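Long-range contact in putative 6-phosphogluconolactonase (Neisseria gonorrhoeae, PDB 3LHI), which probably hydrolyses 6-phosphogluconolactone to 6-phosphogluconate in the oxidative stage of the pentose phosphate pathway: residues L67-V73 / H173-M178. Numbering follows the deposited sequence. Where two conformers were deposited one is given.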
ATOM      1  N   LEU A  67       2.257   5.246  -3.347  1.00 11.31           N
ATOM      2  CA  LEU A  67       2.075   3.808  -3.358  1.00 11.00           C
ATOM      3  C   LEU A  67       2.816   3.067  -2.283  1.00 10.24           C
ATOM      4  O   LEU A  67       3.937   3.458  -1.941  1.00 13.03           O
ATOM      5  CB  LEU A  67       2.576   3.265  -4.705  1.00 11.36           C
ATOM      6  CG  LEU A  67       1.903   3.786  -5.936  1.00 13.99           C
ATOM      7  CD1 LEU A  67       2.641   3.402  -7.225  1.00 15.75           C
ATOM      8  CD2 LEU A  67       0.490   3.290  -5.966  1.00 15.69           C
ATOM      9  N   ALA A  68       2.244   1.976  -1.824  1.00 10.28           N
ATOM     10  CA  ALA A  68       2.941   1.061  -0.902  1.00 10.39           C
ATOM     11  C   ALA A  68       4.009   0.265  -1.659  1.00 11.04           C
ATOM     12  O   ALA A  68       4.986  -0.193  -1.043  1.00 11.45           O
ATOM     13  CB  ALA A  68       1.944   0.088  -0.287  1.00 13.03           C
ATOM     14  N   ASP A  69       3.815   0.081  -2.968  1.00  9.77           N
ATOM     15  CA  ASP A  69       4.697  -0.703  -3.793  1.00 10.16           C
ATOM     16  C   ASP A  69       4.377  -0.411  -5.245  1.00 10.48           C
ATOM     17  O   ASP A  69       3.261   0.013  -5.563  1.00 11.20           O
ATOM     18  CB  ASP A  69       4.662  -2.217  -3.499  1.00 10.80           C
ATOM     19  CG  ASP A  69       3.369  -2.867  -3.871  1.00 12.49           C
ATOM     20  OD1 ASP A  69       2.321  -2.417  -3.401  1.00 17.17           O
ATOM     21  OD2 ASP A  69       3.395  -3.881  -4.602  1.00 13.56           O
ATOM     22  N   GLU A  70       5.363  -0.633  -6.116  1.00 10.15           N
ATOM     23  CA  GLU A  70       5.188  -0.368  -7.540  1.00 10.11           C
ATOM     24  C   GLU A  70       5.958  -1.375  -8.338  1.00 10.43           C
ATOM     25  O   GLU A  70       7.013  -1.874  -7.934  1.00 11.77           O
ATOM     26  CB  GLU A  70       5.585   1.063  -7.868  1.00 11.68           C
ATOM     27  CG  GLU A  70       5.519   1.505  -9.325  1.00 11.52           C
ATOM     28  CD  GLU A  70       4.158   1.396 -10.004  1.00 11.87           C
ATOM     29  OE1 GLU A  70       3.609   0.294 -10.045  1.00 12.08           O
ATOM     30  OE2 GLU A  70       3.674   2.413 -10.496  1.00 14.15           O
ATOM     31  N   ARG A  71       5.409  -1.712  -9.507  1.00 10.76           N
ATOM     32  CA  ARG A  71       6.088  -2.502 -10.525  1.00 10.12           C
ATOM     33  C   ARG A  71       7.000  -1.596 -11.284  1.00 10.78           C
ATOM     34  O   ARG A  71       6.616  -0.471 -11.682  1.00 12.07           O
ATOM     35  CB  ARG A  71       5.039  -3.144 -11.453  1.00 11.28           C
ATOM     36  CG  ARG A  71       4.126  -4.177 -10.850  1.00 11.96           C
ATOM     37  CD  ARG A  71       3.062  -3.635  -9.924  1.00 12.73           C
ATOM     38  NE  ARG A  71       2.211  -4.696  -9.440  1.00 12.55           N
ATOM     39  CZ  ARG A  71       1.255  -5.283 -10.161  1.00 14.11           C
ATOM     40  NH1 ARG A  71       0.935  -4.837 -11.363  1.00 14.43           N
ATOM     41  NH2 ARG A  71       0.570  -6.258  -9.594  1.00 17.17           N
ATOM     42  N   ILE A  72       8.240  -2.050 -11.502  1.00 11.53           N
ATOM     43  CA  ILE A  72       9.233  -1.234 -12.205  1.00 12.11           C
ATOM     44  C   ILE A  72       9.018  -1.442 -13.698  1.00 12.70           C
ATOM     45  O   ILE A  72       9.656  -2.275 -14.339  1.00 14.34           O
ATOM     46  CB  ILE A  72      10.670  -1.520 -11.745  1.00 12.80           C
ATOM     47  CG1 ILE A  72      10.784  -1.288 -10.224  1.00 13.04           C
ATOM     48  CG2 ILE A  72      11.608  -0.637 -12.517  1.00 14.04           C
ATOM     49  CD1 ILE A  72      12.183  -1.568  -9.624  1.00 15.74           C
ATOM     50  N   VAL A  73       8.046  -0.692 -14.176  1.00 12.68           N
ATOM     51  CA  VAL A  73       7.577  -0.622 -15.564  1.00 12.97           C
ATOM     52  C   VAL A  73       7.214   0.814 -15.817  1.00 13.39           C
ATOM     53  O   VAL A  73       6.967   1.577 -14.890  1.00 13.48           O
ATOM     54  CB  VAL A  73       6.333  -1.534 -15.808  1.00 15.11           C
ATOM     55  CG1 VAL A  73       6.675  -3.037 -15.624  1.00 17.42           C
ATOM     56  CG2 VAL A  73       5.117  -1.113 -15.002  1.00 14.52           C
ATOM     57  N   HIS A 173       7.769  -8.723 -12.821  1.00 13.67           N
ATOM     58  CA  HIS A 173       8.305  -7.391 -12.730  1.00 12.98           C
ATOM     59  C   HIS A 173       9.103  -7.188 -11.432  1.00 11.79           C
ATOM     60  O   HIS A 173       8.667  -7.532 -10.357  1.00 12.82           O
ATOM     61  CB  HIS A 173       7.244  -6.292 -12.830  1.00 13.13           C
ATOM     62  CG  HIS A 173       6.335  -6.420 -14.007  1.00 14.24           C
ATOM     63  ND1 HIS A 173       6.821  -6.446 -15.311  1.00 15.93           N
ATOM     64  CD2 HIS A 173       4.982  -6.535 -14.089  1.00 14.50           C
ATOM     65  CE1 HIS A 173       5.775  -6.542 -16.135  1.00 15.55           C
ATOM     66  NE2 HIS A 173       4.658  -6.626 -15.424  1.00 15.97           N
ATOM     67  N   GLU A 174      10.256  -6.582 -11.573  1.00 12.58           N
ATOM     68  CA  GLU A 174      10.988  -6.063 -10.419  1.00 12.07           C
ATOM     69  C   GLU A 174      10.092  -5.042  -9.759  1.00 11.97           C
ATOM     70  O   GLU A 174       9.293  -4.373 -10.426  1.00 12.10           O
ATOM     71  CB  GLU A 174      12.313  -5.434 -10.853  1.00 13.18           C
ATOM     72  CG  GLU A 174      13.224  -6.349 -11.622  1.00 14.33           C
ATOM     73  CD  GLU A 174      13.545  -7.616 -10.877  1.00 15.23           C
ATOM     74  OE1 GLU A 174      13.818  -7.551  -9.654  1.00 15.58           O
ATOM     75  OE2 GLU A 174      13.559  -8.729 -11.497  1.00 18.60           O
ATOM     76  N   ARG A 175      10.238  -4.905  -8.444  1.00 11.32           N
ATOM     77  CA  ARG A 175       9.383  -4.046  -7.653  1.00 10.46           C
ATOM     78  C   ARG A 175      10.171  -3.079  -6.796  1.00 10.65           C
ATOM     79  O   ARG A 175      11.331  -3.371  -6.387  1.00 11.59           O
ATOM     80  CB  ARG A 175       8.551  -4.896  -6.678  1.00 10.49           C
ATOM     81  CG  ARG A 175       7.822  -6.077  -7.286  1.00 11.56           C
ATOM     82  CD  ARG A 175       6.832  -5.653  -8.339  1.00 11.60           C
ATOM     83  NE  ARG A 175       6.098  -6.785  -8.935  1.00 11.61           N
ATOM     84  CZ  ARG A 175       4.972  -7.276  -8.469  1.00 12.00           C
ATOM     85  NH1 ARG A 175       4.363  -6.739  -7.400  1.00 12.05           N
ATOM     86  NH2 ARG A 175       4.388  -8.277  -9.126  1.00 12.78           N
ATOM     87  N   ILE A 176       9.499  -2.012  -6.415  0.50 10.63           N
ATOM     88  CA  ILE A 176       9.958  -1.150  -5.353  0.50 10.32           C
ATOM     89  C   ILE A 176       8.865  -1.195  -4.288  0.50 10.85           C
ATOM     90  O   ILE A 176       7.697  -0.957  -4.607  0.50 10.26           O
ATOM     91  CB  ILE A 176      10.334   0.279  -5.852  0.50 11.34           C
ATOM     92  CG1 ILE A 176      10.757   1.164  -4.679  0.50 12.64           C
ATOM     93  CG2 ILE A 176       9.223   0.924  -6.702  0.50 14.81           C
ATOM     94  CD1 ILE A 176      11.150   2.554  -5.123  0.50 16.27           C
ATOM     95  N   SER A 177       9.252  -1.503  -3.037  1.00 10.40           N
ATOM     96  CA  SER A 177       8.327  -1.718  -1.919  1.00 10.58           C
ATOM     97  C   SER A 177       8.695  -0.887  -0.731  1.00 10.12           C
ATOM     98  O   SER A 177       9.872  -0.703  -0.395  1.00 11.15           O
ATOM     99  CB  SER A 177       8.335  -3.144  -1.478  1.00 11.04           C
ATOM    100  OG  SER A 177       7.312  -3.476  -0.574  1.00 11.42           O
HETATM  101  N   MSE A 178       7.666  -0.426  -0.024  1.00 10.03           N
HETATM  102  CA  MSE A 178       7.890  -0.038   1.364  1.00 10.03           C
HETATM  103  C   MSE A 178       8.478  -1.240   2.121  1.00 10.84           C
HETATM  104  O   MSE A 178       8.128  -2.415   1.915  1.00 10.94           O
HETATM  105  CB  MSE A 178       6.573   0.372   1.997  1.00 10.30           C
HETATM  106  CG  MSE A 178       6.085   1.761   1.608  1.00 11.26           C
HETATM  107 SE   MSE A 178       4.414   2.294   2.374  0.75 11.58          SE
HETATM  108  CE  MSE A 178       4.995   2.639   4.152  1.00 10.92           C
TER
HETATM  109  O   HOH W   1       1.494  -7.553  -7.069  1.00 23.62           O
HETATM  110  O   HOH W   2      10.711  -4.830 -13.974  1.00 18.22           O
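R175 NH1 and R71 NH2 share water 1, 3.0 Å from each and lying in the plane of the R71 guanidinium. The two side chains run alongside each other in the same direction, with the guanidinium planes 59° apart. R71 NE sits over one face of the R175 group, toward its rim, 3.6 Å from R175 NH1. At the edge of that group D69 OD2 stays 4.1 Å from R175 NH1, too far for a salt bridge; the carboxylate and guanidinium are nearly coplanar. S143 OG bonds to both D69 OD2 and R175 NH1, and R175 NH2 to the carbonyl of P172.

Beneath this charged face, 69-71 and 175-178 run antiparallel. E70 and I176 form a hydrogen-bonded pair, E70 N meeting I176 O at 2.8 Å and I176 N returning to E70 O at 2.9 Å; the non-hydrogen-bonded pairs D69-S177 and R71-R175 flank it. M178 N to A68 O and I72 N to E174 O continue the ladder on either side. E70 turns to the other face. Its chain bends at chi2 (59°), bringing OE1 back to R71 N at 2.7 Å; OE1 also takes the N-H of N81, and OE2 meets T82, fixing the carboxylate against helix 81-88.

Beyond the strands, V73 CG1 makes a CH-pi contact over one face of the H173 ring, 3.7 Å from its centroid. D79 takes bonds from H173 NE2, through its carboxylate, and from R71 NH1, through its carbonyl. I72 centres an inverse gamma turn and lays its CG1 beside E174 O.

An antiparallel strand thus joins the C-terminal end of 63-71, a strand parallel to 36-40 in the sheet. In this Rossmann-like family the active site lies at the C-terminal ends of the parallel strands, so the D69-E70-R71 end of 63-71 probably borders it.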